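Long-range contacts in Pts system, fructose-specific iiabc component (Borrelia burgdorferi, PDB 5DLE), which probably takes up fructose and phosphorylates it to fructose 1-phosphate in the sugar phosphotransferase system, this chain being its IIB domain: residues 64-75 / 82-93; 11-22 / 42-52. All coordinates share one frame; numbering follows the deposited sequence.

Contact 1: residues 64-75 / 82-93; sequences IKNASVVILAVD and RFEGKRVYKVST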
loop_
_atom_site.group_PDB
_atom_site.type_symbol
_atom_site.label_atom_id
_atom_site.label_comp_id
_atom_site.label_asym_id
_atom_site.label_seq_id
_atom_site.Cartn_x
_atom_site.Cartn_y
_atom_site.Cartn_z
ATOM N N ILE A 64 -1.483 1.971 -28.403
ATOM C CA ILE A 64 -2.864 2.440 -28.328
ATOM C C ILE A 64 -3.588 2.167 -29.655
ATOM O O ILE A 64 -4.761 1.769 -29.673
ATOM C CB ILE A 64 -2.896 3.930 -27.933
ATOM C CG1 ILE A 64 -2.302 4.095 -26.531
ATOM C CG2 ILE A 64 -4.326 4.446 -27.985
ATOM C CD1 ILE A 64 -2.004 5.574 -26.218
ATOM N N LYS A 65 -2.903 2.394 -30.779
ATOM C CA LYS A 65 -3.482 2.099 -32.086
ATOM C C LYS A 65 -3.963 0.650 -32.187
ATOM O O LYS A 65 -5.069 0.380 -32.677
ATOM C CB LYS A 65 -2.449 2.404 -33.181
ATOM C CG LYS A 65 -2.886 1.912 -34.537
ATOM C CD LYS A 65 -1.773 2.127 -35.601
ATOM C CE LYS A 65 -2.101 1.352 -36.868
ATOM N NZ LYS A 65 -1.748 -0.107 -36.708
ATOM N N ASN A 66 -3.151 -0.301 -31.716
ATOM C CA ASN A 66 -3.466 -1.714 -31.894
ATOM C C ASN A 66 -4.454 -2.267 -30.885
ATOM O O ASN A 66 -4.941 -3.383 -31.068
ATOM C CB ASN A 66 -2.172 -2.524 -31.866
ATOM C CG ASN A 66 -1.273 -2.201 -33.050
ATOM O OD1 ASN A 66 -1.755 -1.838 -34.120
ATOM N ND2 ASN A 66 0.032 -2.308 -32.850
ATOM N N ALA A 67 -4.758 -1.523 -29.822
ATOM C CA ALA A 67 -5.584 -2.051 -28.743
ATOM C C ALA A 67 -7.042 -2.177 -29.158
ATOM O O ALA A 67 -7.580 -1.328 -29.871
ATOM C CB ALA A 67 -5.488 -1.097 -27.542
ATOM N N SER A 68 -7.701 -3.214 -28.630
ATOM C CA SER A 68 -9.139 -3.338 -28.803
ATOM C C SER A 68 -9.880 -2.417 -27.856
ATOM O O SER A 68 -10.965 -1.917 -28.181
ATOM C CB SER A 68 -9.606 -4.763 -28.554
ATOM O OG SER A 68 -9.115 -5.615 -29.562
ATOM N N VAL A 69 -9.323 -2.237 -26.662
ATOM C CA VAL A 69 -9.961 -1.453 -25.601
ATOM C C VAL A 69 -8.874 -0.761 -24.796
ATOM O O VAL A 69 -7.741 -1.241 -24.722
ATOM C CB VAL A 69 -10.832 -2.367 -24.691
ATOM C CG1 VAL A 69 -12.062 -2.873 -25.451
ATOM C CG2 VAL A 69 -10.048 -3.593 -24.284
ATOM N N VAL A 70 -9.242 0.359 -24.167
ATOM C CA VAL A 70 -8.399 1.062 -23.194
ATOM C C VAL A 70 -9.102 1.008 -21.836
ATOM O O VAL A 70 -10.265 1.404 -21.729
ATOM C CB VAL A 70 -8.196 2.538 -23.597
ATOM C CG1 VAL A 70 -7.388 3.294 -22.548
ATOM C CG2 VAL A 70 -7.537 2.676 -25.015
ATOM N N ILE A 71 -8.396 0.576 -20.793
ATOM C CA ILE A 71 -8.940 0.563 -19.437
ATOM C C ILE A 71 -8.150 1.570 -18.612
ATOM O O ILE A 71 -6.919 1.490 -18.521
ATOM C CB ILE A 71 -8.873 -0.837 -18.805
ATOM C CG1 ILE A 71 -9.694 -1.822 -19.638
ATOM C CG2 ILE A 71 -9.360 -0.821 -17.314
ATOM C CD1 ILE A 71 -9.616 -3.230 -19.092
ATOM N N LEU A 72 -8.851 2.538 -18.037
ATOM C CA LEU A 72 -8.200 3.553 -17.194
ATOM C C LEU A 72 -8.654 3.303 -15.778
ATOM O O LEU A 72 -9.844 3.448 -15.485
ATOM C CB LEU A 72 -8.612 4.955 -17.628
ATOM C CG LEU A 72 -8.314 5.316 -19.073
ATOM C CD1 LEU A 72 -8.732 6.761 -19.369
ATOM C CD2 LEU A 72 -6.831 5.029 -19.462
ATOM N N ALA A 73 -7.720 2.954 -14.906
ATOM C CA ALA A 73 -8.061 2.733 -13.509
ATOM C C ALA A 73 -7.334 3.850 -12.752
ATOM O O ALA A 73 -6.155 3.715 -12.404
ATOM C CB ALA A 73 -7.640 1.327 -13.055
ATOM N N VAL A 74 -8.037 4.976 -12.538
ATOM C CA VAL A 74 -7.371 6.223 -12.181
ATOM C C VAL A 74 -8.134 6.900 -11.068
ATOM O O VAL A 74 -9.375 6.869 -11.025
ATOM C CB VAL A 74 -7.195 7.165 -13.392
ATOM C CG1 VAL A 74 -6.341 6.479 -14.467
ATOM C CG2 VAL A 74 -8.541 7.508 -14.051
ATOM N N ASP A 75 -7.359 7.513 -10.171
ATOM C CA ASP A 75 -7.889 8.347 -9.106
ATOM C C ASP A 75 -7.365 9.762 -9.224
ATOM O O ASP A 75 -7.264 10.468 -8.208
ATOM C CB ASP A 75 -7.475 7.808 -7.745
ATOM C CG ASP A 75 -7.864 6.347 -7.532
ATOM O OD1 ASP A 75 -8.960 5.917 -7.964
ATOM O OD2 ASP A 75 -7.104 5.656 -6.826
ATOM N N ARG A 82 -5.066 11.200 -26.192
ATOM C CA ARG A 82 -4.420 10.091 -26.886
ATOM C C ARG A 82 -5.320 8.881 -27.093
ATOM O O ARG A 82 -4.963 8.012 -27.890
ATOM C CB ARG A 82 -3.181 9.658 -26.106
ATOM C CG ARG A 82 -3.448 9.322 -24.631
ATOM C CD ARG A 82 -2.140 8.908 -23.987
ATOM N NE ARG A 82 -2.286 8.882 -22.549
ATOM C CZ ARG A 82 -1.573 8.114 -21.724
ATOM N NH1 ARG A 82 -0.660 7.291 -22.216
ATOM N NH2 ARG A 82 -1.774 8.199 -20.399
ATOM N N PHE A 83 -6.448 8.779 -26.398
ATOM C CA PHE A 83 -7.338 7.635 -26.553
ATOM C C PHE A 83 -8.566 7.937 -27.416
ATOM O O PHE A 83 -9.472 7.097 -27.503
ATOM C CB PHE A 83 -7.783 7.136 -25.174
ATOM C CG PHE A 83 -6.638 6.855 -24.238
ATOM C CD1 PHE A 83 -5.650 5.929 -24.579
ATOM C CD2 PHE A 83 -6.561 7.516 -23.038
ATOM C CE1 PHE A 83 -4.606 5.642 -23.708
ATOM C CE2 PHE A 83 -5.490 7.274 -22.168
ATOM C CZ PHE A 83 -4.514 6.320 -22.512
ATOM N N GLU A 84 -8.625 9.104 -28.041
ATOM C CA GLU A 84 -9.739 9.395 -28.944
ATOM C C GLU A 84 -9.910 8.296 -29.990
ATOM O O GLU A 84 -8.931 7.791 -30.556
ATOM C CB GLU A 84 -9.514 10.727 -29.657
ATOM C CG GLU A 84 -9.801 11.897 -28.747
ATOM C CD GLU A 84 -9.676 13.221 -29.479
ATOM O OE1 GLU A 84 -9.392 13.208 -30.704
ATOM O OE2 GLU A 84 -9.875 14.263 -28.819
ATOM N N GLY A 85 -11.166 7.906 -30.224
ATOM C CA GLY A 85 -11.459 6.903 -31.240
ATOM C C GLY A 85 -11.390 5.483 -30.719
ATOM O O GLY A 85 -11.710 4.568 -31.455
ATOM N N LYS A 86 -10.963 5.286 -29.467
ATOM C CA LYS A 86 -10.897 3.974 -28.829
ATOM C C LYS A 86 -12.048 3.808 -27.852
ATOM O O LYS A 86 -12.529 4.783 -27.273
ATOM C CB LYS A 86 -9.590 3.786 -28.043
ATOM C CG LYS A 86 -8.305 4.271 -28.741
ATOM C CD LYS A 86 -7.969 3.438 -30.012
ATOM C CE LYS A 86 -7.904 1.932 -29.694
ATOM N NZ LYS A 86 -7.214 1.176 -30.856
ATOM N N ARG A 87 -12.470 2.571 -27.651
ATOM C CA ARG A 87 -13.349 2.293 -26.524
ATOM C C ARG A 87 -12.538 2.480 -25.257
ATOM O O ARG A 87 -11.466 1.894 -25.115
ATOM C CB ARG A 87 -13.889 0.869 -26.570
ATOM C CG ARG A 87 -14.784 0.596 -27.777
ATOM C CD ARG A 87 -15.456 -0.751 -27.535
ATOM N NE ARG A 87 -16.320 -1.182 -28.640
ATOM C CZ ARG A 87 -17.629 -1.039 -28.632
ATOM N NH1 ARG A 87 -18.235 -0.466 -27.592
ATOM N NH2 ARG A 87 -18.341 -1.498 -29.658
ATOM N N VAL A 88 -13.060 3.290 -24.329
ATOM C CA VAL A 88 -12.345 3.597 -23.087
ATOM C C VAL A 88 -13.279 3.303 -21.926
ATOM O O VAL A 88 -14.394 3.829 -21.869
ATOM C CB VAL A 88 -11.865 5.058 -23.049
ATOM C CG1 VAL A 88 -11.205 5.349 -21.689
ATOM C CG2 VAL A 88 -10.882 5.371 -24.185
ATOM N N TYR A 89 -12.810 2.462 -20.993
ATOM C CA TYR A 89 -13.551 2.125 -19.790
ATOM C C TYR A 89 -12.779 2.714 -18.628
ATOM O O TYR A 89 -11.675 2.243 -18.312
ATOM C CB TYR A 89 -13.684 0.623 -19.637
ATOM C CG TYR A 89 -14.728 0.224 -18.650
ATOM C CD1 TYR A 89 -15.917 0.925 -18.539
ATOM C CD2 TYR A 89 -14.520 -0.844 -17.830
ATOM C CE1 TYR A 89 -16.880 0.542 -17.607
ATOM C CE2 TYR A 89 -15.479 -1.237 -16.906
ATOM C CZ TYR A 89 -16.637 -0.553 -16.801
ATOM O OH TYR A 89 -17.555 -0.969 -15.864
ATOM N N LYS A 90 -13.344 3.754 -18.019
ATOM C CA LYS A 90 -12.673 4.458 -16.924
ATOM C C LYS A 90 -13.352 4.147 -15.596
ATOM O O LYS A 90 -14.570 4.332 -15.449
ATOM C CB LYS A 90 -12.694 5.966 -17.174
ATOM C CG LYS A 90 -12.032 6.757 -16.082
ATOM C CD LYS A 90 -11.511 8.065 -16.649
ATOM C CE LYS A 90 -12.561 9.146 -16.577
ATOM N NZ LYS A 90 -11.960 10.493 -16.827
ATOM N N VAL A 91 -12.539 3.707 -14.623
ATOM C CA VAL A 91 -12.976 3.314 -13.288
ATOM C C VAL A 91 -11.944 3.801 -12.289
ATOM O O VAL A 91 -10.850 4.252 -12.639
ATOM C CB VAL A 91 -13.158 1.782 -13.160
ATOM C CG1 VAL A 91 -14.245 1.293 -14.161
ATOM C CG2 VAL A 91 -11.849 1.064 -13.436
ATOM N N SER A 92 -12.334 3.755 -11.026
ATOM C CA SER A 92 -11.399 4.069 -9.959
ATOM C C SER A 92 -10.433 2.915 -9.755
ATOM O O SER A 92 -10.689 1.802 -10.181
ATOM C CB SER A 92 -12.179 4.305 -8.664
ATOM O OG SER A 92 -12.820 3.084 -8.262
ATOM N N THR A 93 -9.330 3.171 -9.033
ATOM C CA THR A 93 -8.482 2.024 -8.700
ATOM C C THR A 93 -9.175 1.027 -7.779
ATOM O O THR A 93 -8.971 -0.181 -7.920
ATOM C CB THR A 93 -7.128 2.431 -8.122
ATOM O OG1 THR A 93 -7.261 3.112 -6.867
ATOM C CG2 THR A 93 -6.281 3.233 -9.106
HETATM O O HOH W 1 -11.203 0.597 -29.339
#
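Val70 and Leu72 of strand 69-74 each give and take a backbone hydrogen bond with strand 88-91, and the two strands run parallel, their axes 4.7 Å apart at closest approach and their directions differing by 13°. The zigzag of bonds opens with Val70 N on Arg87 O and closes with Val74 N on Val91 O. Beside the strands, the Phe83 ring is clasped between two aliphatic groups. Val70 CG1 sits over one face in a CH-pi contact, 3.9 Å from the ring centroid, while Arg82 CG lies over the opposite face. Val70 reaches the ring because CG1 is anti to the backbone N (chi1 177°), and its other branch, CG2, meets Lys86 CB. Ile64 CD1 approaches Phe83 CE1 obliquely at 3.6 Å, as Leu72 CD2 does Phe83 CE2. The Lys86 chain bends at chi2 and chi3, which brings NZ to a lone pair of Ala67 O at 2.7 Å. NZ also bonds Ile64 O, which accepts from Ala67 N as well. At the other end, Asp75 grips Thr93 twice, on the syn side of the carboxylate but out of its plane. OD1 receives Thr93 N at 3.0 Å. OD2 receives Thr93 OG1 at 2.5 Å, and this hydroxyl is also hydrogen-bonded to His26 ND1. The contact thus illustrates how polar groups serve helix ends around a parallel strand pair: the lysine ammonium would offset the carbonyl-rich end of helix 61-66, whereas Ser92, bonded through OG to Lys95 N, is the N-cap of helix 93-98 and Asp75 adds a bond to the Thr93 amide from across the contact.

Contact 2: residues 11-22 / 42-52; sequences AEKIVAVTACPV and GYSIRVETQGS. With IMD (imidazole), chain E.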
loop_
_atom_site.group_PDB
_atom_site.type_symbol
_atom_site.label_atom_id
_atom_site.label_comp_id
_atom_site.label_asym_id
_atom_site.label_seq_id
_atom_site.Cartn_x
_atom_site.Cartn_y
_atom_site.Cartn_z
ATOM N N ALA A 11 -4.249 -13.001 -30.277
ATOM C CA ALA A 11 -5.106 -12.563 -29.179
ATOM C C ALA A 11 -5.320 -11.059 -29.242
ATOM O O ALA A 11 -4.408 -10.298 -29.586
ATOM C CB ALA A 11 -4.489 -12.942 -27.831
ATOM N N GLU A 12 -6.536 -10.628 -28.923
ATOM C CA GLU A 12 -6.795 -9.202 -28.890
ATOM C C GLU A 12 -5.942 -8.536 -27.818
ATOM O O GLU A 12 -5.504 -9.164 -26.853
ATOM C CB GLU A 12 -8.251 -8.924 -28.587
ATOM C CG GLU A 12 -9.211 -9.497 -29.571
ATOM C CD GLU A 12 -10.546 -8.921 -29.306
ATOM O OE1 GLU A 12 -10.623 -7.680 -29.339
ATOM O OE2 GLU A 12 -11.482 -9.691 -29.004
ATOM N N LYS A 13 -5.729 -7.239 -27.996
ATOM C CA LYS A 13 -4.835 -6.465 -27.138
ATOM C C LYS A 13 -5.632 -5.497 -26.275
ATOM O O LYS A 13 -6.517 -4.783 -26.751
ATOM C CB LYS A 13 -3.812 -5.703 -27.979
ATOM C CG LYS A 13 -2.831 -6.661 -28.734
ATOM C CD LYS A 13 -1.895 -5.874 -29.614
ATOM C CE LYS A 13 -0.970 -6.797 -30.373
ATOM N NZ LYS A 13 0.155 -6.042 -30.976
ATOM N N ILE A 14 -5.282 -5.443 -24.994
ATOM C CA ILE A 14 -5.814 -4.425 -24.084
ATOM C C ILE A 14 -4.659 -3.507 -23.721
ATOM O O ILE A 14 -3.530 -3.984 -23.551
ATOM C CB ILE A 14 -6.407 -5.083 -22.820
ATOM C CG1 ILE A 14 -7.570 -6.005 -23.181
ATOM C CG2 ILE A 14 -6.827 -4.000 -21.770
ATOM C CD1 ILE A 14 -8.168 -6.754 -22.002
ATOM N N VAL A 15 -4.910 -2.201 -23.634
ATOM C CA VAL A 15 -3.954 -1.332 -22.945
ATOM C C VAL A 15 -4.650 -0.707 -21.748
ATOM O O VAL A 15 -5.880 -0.520 -21.730
ATOM C CB VAL A 15 -3.339 -0.245 -23.856
ATOM C CG1 VAL A 15 -2.519 -0.916 -24.971
ATOM C CG2 VAL A 15 -4.414 0.693 -24.429
ATOM N N ALA A 16 -3.862 -0.411 -20.717
ATOM C CA ALA A 16 -4.450 0.185 -19.528
ATOM C C ALA A 16 -3.517 1.247 -18.970
ATOM O O ALA A 16 -2.295 1.199 -19.196
ATOM C CB ALA A 16 -4.714 -0.868 -18.434
ATOM N N VAL A 17 -4.091 2.193 -18.208
ATOM C CA VAL A 17 -3.300 3.095 -17.368
ATOM C C VAL A 17 -3.829 2.937 -15.962
ATOM O O VAL A 17 -5.051 2.981 -15.759
ATOM C CB VAL A 17 -3.423 4.575 -17.787
ATOM C CG1 VAL A 17 -2.559 5.455 -16.897
ATOM C CG2 VAL A 17 -3.047 4.785 -19.256
ATOM N N THR A 18 -2.923 2.780 -14.983
ATOM C CA THR A 18 -3.355 2.825 -13.595
ATOM C C THR A 18 -2.672 4.024 -12.954
ATOM O O THR A 18 -1.495 4.305 -13.213
ATOM C CB THR A 18 -3.071 1.544 -12.850
ATOM O OG1 THR A 18 -1.645 1.361 -12.668
ATOM C CG2 THR A 18 -3.718 0.339 -13.588
ATOM N N ALA A 19 -3.432 4.769 -12.152
ATOM C CA ALA A 19 -2.875 6.005 -11.600
ATOM C C ALA A 19 -3.553 6.301 -10.281
ATOM O O ALA A 19 -4.720 6.635 -10.256
ATOM C CB ALA A 19 -3.067 7.170 -12.571
ATOM N N CYS A 20 -2.804 6.179 -9.191
ATOM C CA CYS A 20 -3.295 6.600 -7.866
ATOM C C CYS A 20 -2.195 7.455 -7.259
ATOM O O CYS A 20 -1.067 6.975 -7.102
ATOM C CB CYS A 20 -3.614 5.378 -7.030
ATOM S SG CYS A 20 -4.071 5.899 -5.335
ATOM N N PRO A 21 -2.495 8.686 -6.833
ATOM C CA PRO A 21 -1.424 9.558 -6.332
ATOM C C PRO A 21 -1.175 9.412 -4.834
ATOM O O PRO A 21 -0.801 10.384 -4.179
ATOM C CB PRO A 21 -1.948 10.963 -6.652
ATOM C CG PRO A 21 -3.445 10.809 -6.489
ATOM C CD PRO A 21 -3.760 9.395 -7.046
ATOM N N VAL A 22 -1.399 8.233 -4.277
ATOM C CA VAL A 22 -1.026 7.892 -2.916
ATOM C C VAL A 22 -0.010 6.768 -3.020
ATOM O O VAL A 22 -0.390 5.630 -3.346
ATOM C CB VAL A 22 -2.228 7.475 -2.084
ATOM C CG1 VAL A 22 -1.751 7.034 -0.691
ATOM C CG2 VAL A 22 -3.172 8.626 -1.966
ATOM N N GLY A 42 -7.386 -14.516 -21.789
ATOM C CA GLY A 42 -6.791 -14.760 -23.098
ATOM C C GLY A 42 -6.289 -13.549 -23.856
ATOM O O GLY A 42 -5.994 -13.663 -25.053
ATOM N N TYR A 43 -6.173 -12.392 -23.211
ATOM C CA TYR A 43 -5.807 -11.166 -23.892
ATOM C C TYR A 43 -4.347 -10.845 -23.649
ATOM O O TYR A 43 -3.793 -11.174 -22.601
ATOM C CB TYR A 43 -6.649 -9.989 -23.367
ATOM C CG TYR A 43 -8.121 -10.190 -23.580
ATOM C CD1 TYR A 43 -8.649 -10.228 -24.875
ATOM C CD2 TYR A 43 -8.989 -10.368 -22.514
ATOM C CE1 TYR A 43 -9.986 -10.429 -25.084
ATOM C CE2 TYR A 43 -10.336 -10.537 -22.697
ATOM C CZ TYR A 43 -10.832 -10.599 -24.004
ATOM O OH TYR A 43 -12.171 -10.785 -24.235
ATOM N N SER A 44 -3.770 -10.133 -24.600
ATOM C CA SER A 44 -2.496 -9.441 -24.469
ATOM C C SER A 44 -2.737 -8.150 -23.699
ATOM O O SER A 44 -3.800 -7.540 -23.842
ATOM C CB SER A 44 -1.959 -9.119 -25.874
ATOM O OG SER A 44 -0.589 -8.805 -25.812
ATOM N N ILE A 45 -1.778 -7.730 -22.861
ATOM C CA ILE A 45 -2.023 -6.553 -22.023
ATOM C C ILE A 45 -0.729 -5.749 -21.878
ATOM O O ILE A 45 0.344 -6.321 -21.664
ATOM C CB ILE A 45 -2.597 -7.005 -20.644
ATOM C CG1 ILE A 45 -2.808 -5.846 -19.659
ATOM C CG2 ILE A 45 -1.693 -8.029 -19.966
ATOM C CD1 ILE A 45 -4.035 -5.050 -19.971
ATOM N N ARG A 46 -0.825 -4.418 -21.998
ATOM C CA ARG A 46 0.253 -3.501 -21.619
ATOM C C ARG A 46 -0.327 -2.477 -20.661
ATOM O O ARG A 46 -1.400 -1.936 -20.942
ATOM C CB ARG A 46 0.834 -2.785 -22.851
ATOM C CG ARG A 46 2.014 -3.537 -23.475
ATOM C CD ARG A 46 3.349 -3.209 -22.750
ATOM N NE ARG A 46 3.637 -1.794 -22.954
ATOM C CZ ARG A 46 3.660 -0.841 -22.033
ATOM N NH1 ARG A 46 3.546 -1.088 -20.719
ATOM N NH2 ARG A 46 3.874 0.397 -22.452
ATOM N N VAL A 47 0.367 -2.220 -19.535
ATOM C CA VAL A 47 -0.095 -1.264 -18.529
ATOM C C VAL A 47 0.958 -0.185 -18.289
ATOM O O VAL A 47 2.125 -0.493 -17.987
ATOM C CB VAL A 47 -0.451 -1.956 -17.194
ATOM C CG1 VAL A 47 -1.077 -0.936 -16.217
ATOM C CG2 VAL A 47 -1.432 -3.043 -17.419
ATOM N N GLU A 48 0.537 1.071 -18.398
ATOM C CA GLU A 48 1.279 2.236 -17.948
ATOM C C GLU A 48 0.889 2.537 -16.508
ATOM O O GLU A 48 -0.293 2.507 -16.165
ATOM C CB GLU A 48 0.924 3.429 -18.847
ATOM C CG GLU A 48 1.257 4.804 -18.294
ATOM C CD GLU A 48 0.834 5.912 -19.272
ATOM O OE1 GLU A 48 0.894 5.669 -20.488
ATOM O OE2 GLU A 48 0.410 7.001 -18.835
ATOM N N THR A 49 1.870 2.857 -15.673
ATOM C CA THR A 49 1.569 3.173 -14.288
ATOM C C THR A 49 1.963 4.606 -13.955
ATOM O O THR A 49 2.948 5.127 -14.469
ATOM C CB THR A 49 2.296 2.220 -13.303
ATOM O OG1 THR A 49 3.711 2.209 -13.548
ATOM C CG2 THR A 49 1.758 0.786 -13.402
ATOM N N GLN A 50 1.170 5.234 -13.087
ATOM C CA GLN A 50 1.465 6.582 -12.575
ATOM C C GLN A 50 1.211 6.650 -11.077
ATOM O O GLN A 50 0.128 6.290 -10.611
ATOM C CB GLN A 50 0.581 7.633 -13.263
ATOM C CG GLN A 50 0.444 7.471 -14.787
ATOM C CD GLN A 50 -0.156 8.715 -15.421
ATOM O OE1 GLN A 50 -0.412 9.728 -14.724
ATOM N NE2 GLN A 50 -0.364 8.674 -16.727
ATOM N N GLY A 51 2.135 7.321 -10.382
ATOM C CA GLY A 51 1.926 7.763 -9.009
ATOM C C GLY A 51 2.037 9.267 -8.815
ATOM O O GLY A 51 1.786 10.051 -9.737
ATOM N N SER A 52 2.403 9.692 -7.599
ATOM C CA SER A 52 2.686 11.099 -7.360
ATOM C C SER A 52 4.038 11.522 -7.916
ATOM O O SER A 52 4.236 12.705 -8.209
ATOM C CB SER A 52 2.636 11.399 -5.863
ATOM O OG SER A 52 1.319 11.292 -5.375
HETATM N N1 IMD E . -15.163 -9.404 -26.466
HETATM C C2 IMD E . -13.903 -9.502 -26.957
HETATM N N3 IMD E . -13.851 -8.825 -28.128
HETATM C C4 IMD E . -15.072 -8.299 -28.378
HETATM C C5 IMD E . -15.905 -8.668 -27.329
#
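The Tyr43 ring receives Glu12 O at its edge, in the ring plane, and is stacked with Phe108 from the C-terminal part of the chain; Ile14 CD1 comes up obliquely, 3.7 Å from Tyr43 CD2. A bound imidazole, probably from the crystallisation liquor, donates N3 to Glu12 OE2 at 2.7 Å and brings its C2 near Tyr43 OH; the other oxygen of Glu12 faces Ser68. The second flat pair lies further along strand 44-50, where Gln50 NE2 gives a hydrogen bond of 2.8 Å to Glu48 OE2 that stays close to the amide plane. Val17 runs alongside Glu48, pointing the same way, with CG1 3.9 Å from OE2. Glu48 OE1 is taken by Arg82 and the amide of Leu59, so both carboxylate oxygens have partners. Among the aliphatic contacts, Ile45 is the tight one: its chi2 of 77° curls CD1 back onto Ile14 CG2 at 3.5 Å. Thr18 turns CG2 across Val47 CG1 at about a right angle and gives its hydroxyl to a partner in helix 25-40, Thr27 O. Backbone bonds alternate between the parallel strands, from Ser44 N on Glu12 O to a longer, more bent one, Cys20 N on Gln50 O at 3.3 Å, where Cys20 N is shared with Thr27 OG1. These strands and the intervening helix 25-40 form a beta-alpha-beta unit. The helix packs against the side carrying Val47 and Thr49; strand 69-74 continues the sheet beyond strand 13-19, and the short antiparallel strand 55-56 borders strand 44-50.

Contacts 1 and 2 are built in series along the chain yet merge into one sheet, because strands 13-19 and 69-74 are neighbours; their centres lie about 9 Å apart. At one end Ser68 joins them, its OG 2.6 Å from Glu12 OE1 and its N 2.7 Å from Lys13 O, both probable hydrogen bonds, near the imidazole. At the other end Asp75 OD2 packs 3.4 Å from Cys20 SG. Cys20 follows the first strand, a position consistent with the phosphocysteine of IIB domains, so the Asp75-Thr93 pair of contact 1 and the end of contact 2 probably border the phosphotransfer site. Cys20 packs against His26 of its own chain and of a neighbouring subunit.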